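Local atomic coordinates of protein (superoxide dismutase) (Aquifex pyrophilus, PDB entry 1COJ), a protein that catalyses the dismutation of superoxide to hydrogen peroxide and oxygen, using one iron ion in each subunit of a homotetramer. Residues A[11-16]-A[83-88]; A[128-133]-A[143-148]; A[158-163]-A[191-196]. All blocks are in the same frame, centred on the assembly; numbering follows the deposited sequence.

In the fold
Along the chain the three contacts follow in series. Interaction 1, in the alpha-hairpin domain, sets the N-terminal loop against the end of helix 63-86; interactions 2 and 3 lie in the C-terminal domain and share its antiparallel sheet, ordered 139-145, 128-134, 157-163. Centres of interactions 1 and 2 are about 18 Å apart, and that of interaction 3 is about 12 Å from each. The two domains meet where Arg196 of interaction 3 reaches Leu83 of interaction 1 and where Trp128 of interaction 2 packs on Tyr84. The iron sits between them, taking His27 and His81 from the hairpin and Asp163 and His167 from the C-terminal domain, while all three contacts also touch the second subunit.

Interaction 1: A[11-16]-A[83-88]; sequences LKPQNL and LYFGML
Pro13 and Phe85 meet where the loop ahead of helix 21-47 crosses the C-terminal end of helix 63-86, the second long helix of the alpha-hairpin domain of iron/manganese superoxide dismutases. The side chains that meet are apolar. Both CG and CD of Pro13 lie 3.7 Å from Phe85 CD1, and the two side chains cross at about a right angle, the proline approaching the ring obliquely. Phe85 holds its CG anti to its own carbonyl carbon (chi1 -68°), which sets that atom 4.1 Å from Pro13 CD; its ring also meets His27 and Phe28 edge-to-face and so stands as a second-shell neighbour of the iron site.

Leu11 adds backbone and side-chain contacts. The carbonyl oxygen Leu11 O rests 3.5 Å from Phe85 CB, and Leu11 CG comes within 4.0 Å of Gly86 CA. Within the segment 83-88, Leu88 N is bonded back to Phe85 O at 3.1 Å.

A second apolar pair involves Leu16, which also touches Ile24 of helix 21-47 and Pro90. Leu16 and Leu88 cross at about a right angle, with Leu16 CD1 4.1 Å from Leu88 CD1.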
loop_
_atom_site.group_PDB
_atom_site.type_symbol
_atom_site.label_atom_id
_atom_site.label_comp_id
_atom_site.label_asym_id
_atom_site.label_seq_id
_atom_site.Cartn_x
_atom_site.Cartn_y
_atom_site.Cartn_z
ATOM N N LEU A 11 6.108 27.422 -14.294
ATOM C CA LEU A 11 4.925 26.573 -14.428
ATOM C C LEU A 11 3.771 26.981 -13.512
ATOM O O LEU A 11 2.665 26.462 -13.644
ATOM C CB LEU A 11 5.310 25.120 -14.123
ATOM C CG LEU A 11 5.415 24.082 -15.242
ATOM C CD1 LEU A 11 5.953 24.677 -16.520
ATOM C CD2 LEU A 11 6.280 22.927 -14.764
ATOM N N LYS A 12 4.032 27.884 -12.568
ATOM C CA LYS A 12 3.013 28.323 -11.614
ATOM C C LYS A 12 1.832 29.056 -12.258
ATOM O O LYS A 12 1.998 30.131 -12.841
ATOM C CB LYS A 12 3.649 29.211 -10.547
ATOM C CG LYS A 12 2.755 29.499 -9.361
ATOM C CD LYS A 12 3.500 30.356 -8.362
ATOM C CE LYS A 12 2.650 30.676 -7.153
ATOM N NZ LYS A 12 3.393 31.579 -6.240
ATOM N N PRO A 13 0.618 28.488 -12.143
ATOM C CA PRO A 13 -0.606 29.069 -12.705
ATOM C C PRO A 13 -1.064 30.243 -11.847
ATOM O O PRO A 13 -0.768 30.302 -10.649
ATOM C CB PRO A 13 -1.619 27.919 -12.606
ATOM C CG PRO A 13 -0.785 26.693 -12.371
ATOM C CD PRO A 13 0.322 27.196 -11.506
ATOM N N GLN A 14 -1.809 31.160 -12.452
ATOM C CA GLN A 14 -2.312 32.317 -11.731
ATOM C C GLN A 14 -3.609 32.797 -12.368
ATOM O O GLN A 14 -3.789 32.713 -13.581
ATOM C CB GLN A 14 -1.278 33.445 -11.749
ATOM C CG GLN A 14 -1.020 34.079 -10.386
ATOM C CD GLN A 14 -0.443 33.093 -9.380
ATOM O OE1 GLN A 14 -1.177 32.413 -8.666
ATOM N NE2 GLN A 14 0.875 33.000 -9.339
ATOM N N ASN A 15 -4.527 33.251 -11.524
ATOM C CA ASN A 15 -5.822 33.774 -11.932
ATOM C C ASN A 15 -6.669 32.750 -12.680
ATOM O O ASN A 15 -7.370 33.092 -13.634
ATOM C CB ASN A 15 -5.657 35.054 -12.762
ATOM C CG ASN A 15 -4.915 36.145 -12.015
ATOM O OD1 ASN A 15 -5.037 36.274 -10.803
ATOM N ND2 ASN A 15 -4.131 36.926 -12.737
ATOM N N LEU A 16 -6.612 31.496 -12.242
ATOM C CA LEU A 16 -7.403 30.443 -12.871
ATOM C C LEU A 16 -8.884 30.660 -12.583
ATOM O O LEU A 16 -9.257 31.289 -11.598
ATOM C CB LEU A 16 -6.972 29.059 -12.372
ATOM C CG LEU A 16 -5.518 28.640 -12.610
ATOM C CD1 LEU A 16 -5.267 27.271 -12.001
ATOM C CD2 LEU A 16 -5.229 28.623 -14.096
ATOM N N LEU A 83 3.320 18.211 -14.595
ATOM C CA LEU A 83 2.383 17.917 -15.678
ATOM C C LEU A 83 1.025 18.564 -15.391
ATOM O O LEU A 83 0.318 18.996 -16.301
ATOM C CB LEU A 83 2.219 16.402 -15.835
ATOM C CG LEU A 83 3.421 15.616 -16.368
ATOM C CD1 LEU A 83 3.211 14.130 -16.152
ATOM C CD2 LEU A 83 3.621 15.915 -17.846
ATOM N N TYR A 84 0.685 18.633 -14.109
ATOM C CA TYR A 84 -0.568 19.221 -13.649
ATOM C C TYR A 84 -0.590 20.746 -13.823
ATOM O O TYR A 84 -1.436 21.284 -14.538
ATOM C CB TYR A 84 -0.785 18.826 -12.184
ATOM C CG TYR A 84 -1.947 19.486 -11.476
ATOM C CD1 TYR A 84 -3.259 19.088 -11.720
ATOM C CD2 TYR A 84 -1.726 20.466 -10.511
ATOM C CE1 TYR A 84 -4.324 19.643 -11.011
ATOM C CE2 TYR A 84 -2.784 21.029 -9.797
ATOM C CZ TYR A 84 -4.077 20.608 -10.046
ATOM O OH TYR A 84 -5.112 21.099 -9.279
ATOM N N PHE A 85 0.352 21.436 -13.188
ATOM C CA PHE A 85 0.426 22.892 -13.284
ATOM C C PHE A 85 0.668 23.355 -14.716
ATOM O O PHE A 85 0.046 24.312 -15.185
ATOM C CB PHE A 85 1.538 23.430 -12.381
ATOM C CG PHE A 85 1.268 23.264 -10.912
ATOM C CD1 PHE A 85 0.081 23.725 -10.353
ATOM C CD2 PHE A 85 2.210 22.658 -10.083
ATOM C CE1 PHE A 85 -0.166 23.590 -8.994
ATOM C CE2 PHE A 85 1.972 22.518 -8.719
ATOM C CZ PHE A 85 0.783 22.986 -8.173
ATOM N N GLY A 86 1.545 22.642 -15.417
ATOM C CA GLY A 86 1.883 22.982 -16.787
ATOM C C GLY A 86 0.757 22.966 -17.800
ATOM O O GLY A 86 0.873 23.569 -18.867
ATOM N N MET A 87 -0.343 22.301 -17.477
ATOM C CA MET A 87 -1.455 22.241 -18.410
ATOM C C MET A 87 -2.643 23.110 -18.009
ATOM O O MET A 87 -3.737 22.943 -18.548
ATOM C CB MET A 87 -1.905 20.793 -18.625
ATOM C CG MET A 87 -2.518 20.126 -17.402
ATOM S SD MET A 87 -3.116 18.471 -17.760
ATOM C CE MET A 87 -4.623 18.844 -18.618
ATOM N N LEU A 88 -2.433 24.035 -17.076
ATOM C CA LEU A 88 -3.502 24.924 -16.624
ATOM C C LEU A 88 -3.261 26.377 -17.040
ATOM O O LEU A 88 -2.175 26.922 -16.824
ATOM C CB LEU A 88 -3.667 24.840 -15.102
ATOM C CG LEU A 88 -4.180 23.511 -14.538
ATOM C CD1 LEU A 88 -3.996 23.481 -13.034
ATOM C CD2 LEU A 88 -5.641 23.300 -14.909
#

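Interaction 2: A[128-133]-A[143-148]; sequences WAILGL and NGLDAH
Trp128 and His148 both hold CG anti to the carbonyl carbon, beside the backbone N (chi1 -57° and -53°), and their rings meet just past the paired strands. They meet rim to rim, with planes inclined at 52°. Trp128 NE1 donates to His148 ND1 at 2.9 Å, the acceptor lying close to the indole plane and the donor close to the imidazole plane. This direction leaves ND1 as the unprotonated nitrogen in this bond, while NE2 of the same ring pairs with Tyr35 OH. Tyr165 stacks on the imidazole.

Next to the ring pair the backbones run antiparallel. Trp128 and Leu145 form a hydrogen-bonded pair, Leu145 N donating to Trp128 O at 2.8 Å and Trp128 N to Leu145 O. Ile130 and Asn143 form the next, again bonded in both directions, Asn143 N to Ile130 O at 2.7 Å and Ile130 N to Asn143 O. Between them Ala129 faces Gly144 in a non-hydrogen-bonded pair. On the face shared by Trp128, Ile130 and Leu145, Leu145 CD1 touches both Trp128 CD1 at 4.1 Å and Ile130 CD1 at 4.0 Å. Asn143 sends its amide elsewhere, to Leu153 N and Tyr151 O.

A phenylalanine in place of Trp128 would probably leave His148 ND1 without its donor, the imidazole then held by Tyr35 and the stack on Tyr165.

The indole also meets His81 edge-to-face and packs on Asp163, both iron ligands; this is a beta hairpin whose first strand supplies an aromatic wall to the metal site of an iron superoxide dismutase.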
loop_
_atom_site.group_PDB
_atom_site.type_symbol
_atom_site.label_atom_id
_atom_site.label_comp_id
_atom_site.label_asym_id
_atom_site.label_seq_id
_atom_site.Cartn_x
_atom_site.Cartn_y
_atom_site.Cartn_z
ATOM N N TRP A 128 -4.529 10.550 -7.733
ATOM C CA TRP A 128 -4.546 11.168 -9.063
ATOM C C TRP A 128 -5.439 10.393 -10.026
ATOM O O TRP A 128 -5.749 9.225 -9.797
ATOM C CB TRP A 128 -3.132 11.167 -9.680
ATOM C CG TRP A 128 -2.061 11.851 -8.880
ATOM C CD1 TRP A 128 -1.376 11.333 -7.823
ATOM C CD2 TRP A 128 -1.549 13.176 -9.077
ATOM N NE1 TRP A 128 -0.479 12.250 -7.346
ATOM C CE2 TRP A 128 -0.561 13.395 -8.102
ATOM C CE3 TRP A 128 -1.835 14.200 -9.990
ATOM C CZ2 TRP A 128 0.158 14.596 -8.005
ATOM C CZ3 TRP A 128 -1.121 15.400 -9.900
ATOM C CH2 TRP A 128 -0.138 15.584 -8.915
ATOM N N ALA A 129 -5.820 11.048 -11.114
ATOM C CA ALA A 129 -6.609 10.435 -12.176
ATOM C C ALA A 129 -5.839 10.842 -13.429
ATOM O O ALA A 129 -5.604 12.033 -13.662
ATOM C CB ALA A 129 -8.021 10.993 -12.205
ATOM N N ILE A 130 -5.390 9.857 -14.200
ATOM C CA ILE A 130 -4.601 10.125 -15.395
ATOM C C ILE A 130 -5.150 9.529 -16.687
ATOM O O ILE A 130 -5.642 8.400 -16.697
ATOM C CB ILE A 130 -3.156 9.583 -15.216
ATOM C CG1 ILE A 130 -2.485 10.245 -14.011
ATOM C CG2 ILE A 130 -2.323 9.839 -16.468
ATOM C CD1 ILE A 130 -1.104 9.700 -13.685
ATOM N N LEU A 131 -5.135 10.325 -17.755
ATOM C CA LEU A 131 -5.529 9.849 -19.078
ATOM C C LEU A 131 -4.193 9.792 -19.798
ATOM O O LEU A 131 -3.498 10.809 -19.892
ATOM C CB LEU A 131 -6.448 10.832 -19.818
ATOM C CG LEU A 131 -6.697 10.439 -21.289
ATOM C CD1 LEU A 131 -7.521 9.156 -21.373
ATOM C CD2 LEU A 131 -7.400 11.554 -22.039
ATOM N N GLY A 132 -3.808 8.616 -20.274
ATOM C CA GLY A 132 -2.539 8.512 -20.965
ATOM C C GLY A 132 -2.516 7.420 -22.009
ATOM O O GLY A 132 -3.507 6.717 -22.210
ATOM N N LEU A 133 -1.392 7.309 -22.706
ATOM C CA LEU A 133 -1.224 6.289 -23.727
ATOM C C LEU A 133 -0.431 5.113 -23.160
ATOM O O LEU A 133 0.692 5.276 -22.671
ATOM C CB LEU A 133 -0.492 6.852 -24.950
ATOM C CG LEU A 133 -0.299 5.881 -26.125
ATOM C CD1 LEU A 133 -1.620 5.670 -26.855
ATOM C CD2 LEU A 133 0.741 6.428 -27.080
ATOM N N ASN A 143 -5.942 5.851 -15.841
ATOM C CA ASN A 143 -5.201 5.226 -14.752
ATOM C C ASN A 143 -5.404 6.027 -13.461
ATOM O O ASN A 143 -5.050 7.205 -13.389
ATOM C CB ASN A 143 -3.712 5.187 -15.137
ATOM C CG ASN A 143 -2.815 4.531 -14.083
ATOM O OD1 ASN A 143 -1.600 4.733 -14.104
ATOM N ND2 ASN A 143 -3.387 3.711 -13.199
ATOM N N GLY A 144 -6.026 5.412 -12.466
ATOM C CA GLY A 144 -6.234 6.091 -11.200
ATOM C C GLY A 144 -5.149 5.683 -10.219
ATOM O O GLY A 144 -4.750 4.515 -10.184
ATOM N N LEU A 145 -4.666 6.629 -9.424
ATOM C CA LEU A 145 -3.621 6.352 -8.445
ATOM C C LEU A 145 -4.114 6.729 -7.052
ATOM O O LEU A 145 -4.850 7.710 -6.892
ATOM C CB LEU A 145 -2.361 7.177 -8.740
ATOM C CG LEU A 145 -1.812 7.348 -10.158
ATOM C CD1 LEU A 145 -0.482 8.076 -10.077
ATOM C CD2 LEU A 145 -1.629 6.026 -10.843
ATOM N N ASP A 146 -3.716 5.959 -6.043
ATOM C CA ASP A 146 -4.106 6.273 -4.672
ATOM C C ASP A 146 -3.071 7.148 -3.969
ATOM O O ASP A 146 -3.310 7.647 -2.867
ATOM C CB ASP A 146 -4.379 5.003 -3.865
ATOM C CG ASP A 146 -5.853 4.647 -3.824
ATOM O OD1 ASP A 146 -6.200 3.653 -3.165
ATOM O OD2 ASP A 146 -6.670 5.364 -4.442
ATOM N N ALA A 147 -1.929 7.335 -4.626
ATOM C CA ALA A 147 -0.827 8.154 -4.119
ATOM C C ALA A 147 0.107 8.400 -5.302
ATOM O O ALA A 147 -0.098 7.842 -6.374
ATOM C CB ALA A 147 -0.089 7.433 -2.987
ATOM N N HIS A 148 1.139 9.219 -5.118
ATOM C CA HIS A 148 2.072 9.511 -6.208
ATOM C C HIS A 148 2.695 8.248 -6.798
ATOM O O HIS A 148 2.935 8.178 -8.003
ATOM C CB HIS A 148 3.217 10.417 -5.732
ATOM C CG HIS A 148 2.768 11.673 -5.052
ATOM N ND1 HIS A 148 1.757 12.471 -5.536
ATOM C CD2 HIS A 148 3.220 12.285 -3.926
ATOM C CE1 HIS A 148 1.594 13.514 -4.741
ATOM N NE2 HIS A 148 2.472 13.423 -3.756
#

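Interaction 3: A[158-163]-A[191-196]; sequences PLIVID and DVVNER. With FE (Fe (III) ion), chain B.
Arg196 of helix 190-207 reaches Leu159 at a classic beta bulge in strand 157-163, where Leu159 and Ile160 both face Leu131 of the neighbouring strand. The contact joins the helix to the sheet of the C-terminal domain.

One polar bond spans it. The arginine runs extended from CG to NE, and NH1 donates to Leu159 O at 2.8 Å with an N-H...O angle of 147°. The oxygen lies near the guanidinium plane, whereas the donor stands above the carbonyl plane. NH2 of the same group is bonded to Leu83 O, so one side chain ties the bulge to helix 63-86. Arg196 CD lies 3.9 Å from Pro158 O, a buried oxygen that finds no polar partner in the model.

Apolar contacts fill in beside this bond. Leu159 CD2 packs 4.0 Å from Arg196 CB, and Ile160 CG1 meets Val193 CG1 at 4.1 Å, their side chains crossing at a slant.

Metal coordination lies at the far end of the strand, away from the helix. Asp163 shares the iron with His27, His81, His167 and a water that donates weakly to Asp163 OD1; Asp163 OD2 binds the iron at 1.9 Å.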
loop_
_atom_site.group_PDB
_atom_site.type_symbol
_atom_site.label_atom_id
_atom_site.label_comp_id
_atom_site.label_asym_id
_atom_site.label_seq_id
_atom_site.Cartn_x
_atom_site.Cartn_y
_atom_site.Cartn_z
ATOM N N PRO A 158 1.587 10.082 -19.846
ATOM C CA PRO A 158 0.513 10.964 -19.365
ATOM C C PRO A 158 0.132 12.105 -20.294
ATOM O O PRO A 158 0.998 12.837 -20.771
ATOM C CB PRO A 158 1.085 11.529 -18.059
ATOM C CG PRO A 158 2.240 10.627 -17.726
ATOM C CD PRO A 158 2.811 10.296 -19.063
ATOM N N LEU A 159 -1.167 12.284 -20.505
ATOM C CA LEU A 159 -1.662 13.360 -21.351
ATOM C C LEU A 159 -2.395 14.346 -20.457
ATOM O O LEU A 159 -2.112 15.542 -20.486
ATOM C CB LEU A 159 -2.605 12.828 -22.434
ATOM C CG LEU A 159 -2.055 11.761 -23.387
ATOM C CD1 LEU A 159 -3.103 11.422 -24.429
ATOM C CD2 LEU A 159 -0.771 12.236 -24.057
ATOM N N ILE A 160 -3.346 13.844 -19.672
ATOM C CA ILE A 160 -4.109 14.685 -18.748
ATOM C C ILE A 160 -3.914 14.125 -17.340
ATOM O O ILE A 160 -4.115 12.927 -17.110
ATOM C CB ILE A 160 -5.623 14.708 -19.087
ATOM C CG1 ILE A 160 -5.852 15.348 -20.459
ATOM C CG2 ILE A 160 -6.400 15.453 -17.995
ATOM C CD1 ILE A 160 -7.318 15.389 -20.889
ATOM N N VAL A 161 -3.521 14.990 -16.408
ATOM C CA VAL A 161 -3.271 14.587 -15.027
ATOM C C VAL A 161 -4.078 15.435 -14.042
ATOM O O VAL A 161 -3.943 16.660 -14.012
ATOM C CB VAL A 161 -1.761 14.713 -14.689
ATOM C CG1 VAL A 161 -1.499 14.307 -13.262
ATOM C CG2 VAL A 161 -0.937 13.853 -15.633
ATOM N N ILE A 162 -4.920 14.785 -13.246
ATOM C CA ILE A 162 -5.740 15.483 -12.262
ATOM C C ILE A 162 -5.318 15.084 -10.853
ATOM O O ILE A 162 -5.317 13.902 -10.502
ATOM C CB ILE A 162 -7.250 15.161 -12.416
ATOM C CG1 ILE A 162 -7.698 15.344 -13.867
ATOM C CG2 ILE A 162 -8.075 16.067 -11.497
ATOM C CD1 ILE A 162 -9.171 15.025 -14.103
ATOM N N ASP A 163 -4.941 16.079 -10.058
ATOM C CA ASP A 163 -4.532 15.866 -8.678
ATOM C C ASP A 163 -5.788 15.754 -7.814
ATOM O O ASP A 163 -6.611 16.670 -7.806
ATOM C CB ASP A 163 -3.694 17.056 -8.195
ATOM C CG ASP A 163 -3.011 16.797 -6.864
ATOM O OD1 ASP A 163 -3.220 15.719 -6.271
ATOM O OD2 ASP A 163 -2.228 17.659 -6.423
ATOM N N ASP A 191 -3.361 23.256 -25.975
ATOM C CA ASP A 191 -2.170 23.355 -26.813
ATOM C C ASP A 191 -1.129 22.407 -26.220
ATOM O O ASP A 191 -0.459 21.667 -26.942
ATOM C CB ASP A 191 -1.622 24.785 -26.820
ATOM C CG ASP A 191 -2.473 25.745 -27.641
ATOM O OD1 ASP A 191 -3.528 25.340 -28.170
ATOM O OD2 ASP A 191 -2.073 26.919 -27.765
ATOM N N VAL A 192 -1.036 22.416 -24.891
ATOM C CA VAL A 192 -0.104 21.565 -24.153
ATOM C C VAL A 192 -0.469 20.086 -24.316
ATOM O O VAL A 192 0.375 19.268 -24.691
ATOM C CB VAL A 192 -0.080 21.946 -22.643
ATOM C CG1 VAL A 192 0.726 20.935 -21.838
ATOM C CG2 VAL A 192 0.526 23.333 -22.468
ATOM N N VAL A 193 -1.736 19.761 -24.078
ATOM C CA VAL A 193 -2.213 18.385 -24.199
ATOM C C VAL A 193 -2.041 17.843 -25.622
ATOM O O VAL A 193 -1.587 16.714 -25.807
ATOM C CB VAL A 193 -3.695 18.260 -23.766
ATOM C CG1 VAL A 193 -4.170 16.817 -23.893
ATOM C CG2 VAL A 193 -3.858 18.753 -22.334
ATOM N N ASN A 194 -2.377 18.652 -26.623
ATOM C CA ASN A 194 -2.249 18.229 -28.017
ATOM C C ASN A 194 -0.801 17.911 -28.373
ATOM O O ASN A 194 -0.529 16.956 -29.110
ATOM C CB ASN A 194 -2.797 19.295 -28.970
ATOM C CG ASN A 194 -4.308 19.458 -28.877
ATOM O OD1 ASN A 194 -4.863 20.416 -29.409
ATOM N ND2 ASN A 194 -4.974 18.536 -28.201
ATOM N N GLU A 195 0.127 18.711 -27.850
ATOM C CA GLU A 195 1.543 18.488 -28.108
ATOM C C GLU A 195 1.992 17.190 -27.456
ATOM O O GLU A 195 2.739 16.414 -28.053
ATOM C CB GLU A 195 2.392 19.644 -27.587
ATOM C CG GLU A 195 3.882 19.355 -27.684
ATOM C CD GLU A 195 4.749 20.564 -27.422
ATOM O OE1 GLU A 195 5.685 20.790 -28.217
ATOM O OE2 GLU A 195 4.505 21.282 -26.427
ATOM N N ARG A 196 1.539 16.963 -26.227
ATOM C CA ARG A 196 1.877 15.744 -25.503
ATOM C C ARG A 196 1.412 14.539 -26.317
ATOM O O ARG A 196 2.143 13.560 -26.465
ATOM C CB ARG A 196 1.204 15.725 -24.130
ATOM C CG ARG A 196 1.740 16.750 -23.149
ATOM C CD ARG A 196 1.042 16.625 -21.805
ATOM N NE ARG A 196 1.487 17.642 -20.853
ATOM C CZ ARG A 196 0.865 17.926 -19.713
ATOM N NH1 ARG A 196 -0.232 17.272 -19.366
ATOM N NH2 ARG A 196 1.315 18.903 -18.939
HETATM FE FE FE B . -0.790 17.911 -5.127
HETATM O O HOH W 1 -0.690 15.923 -4.922
#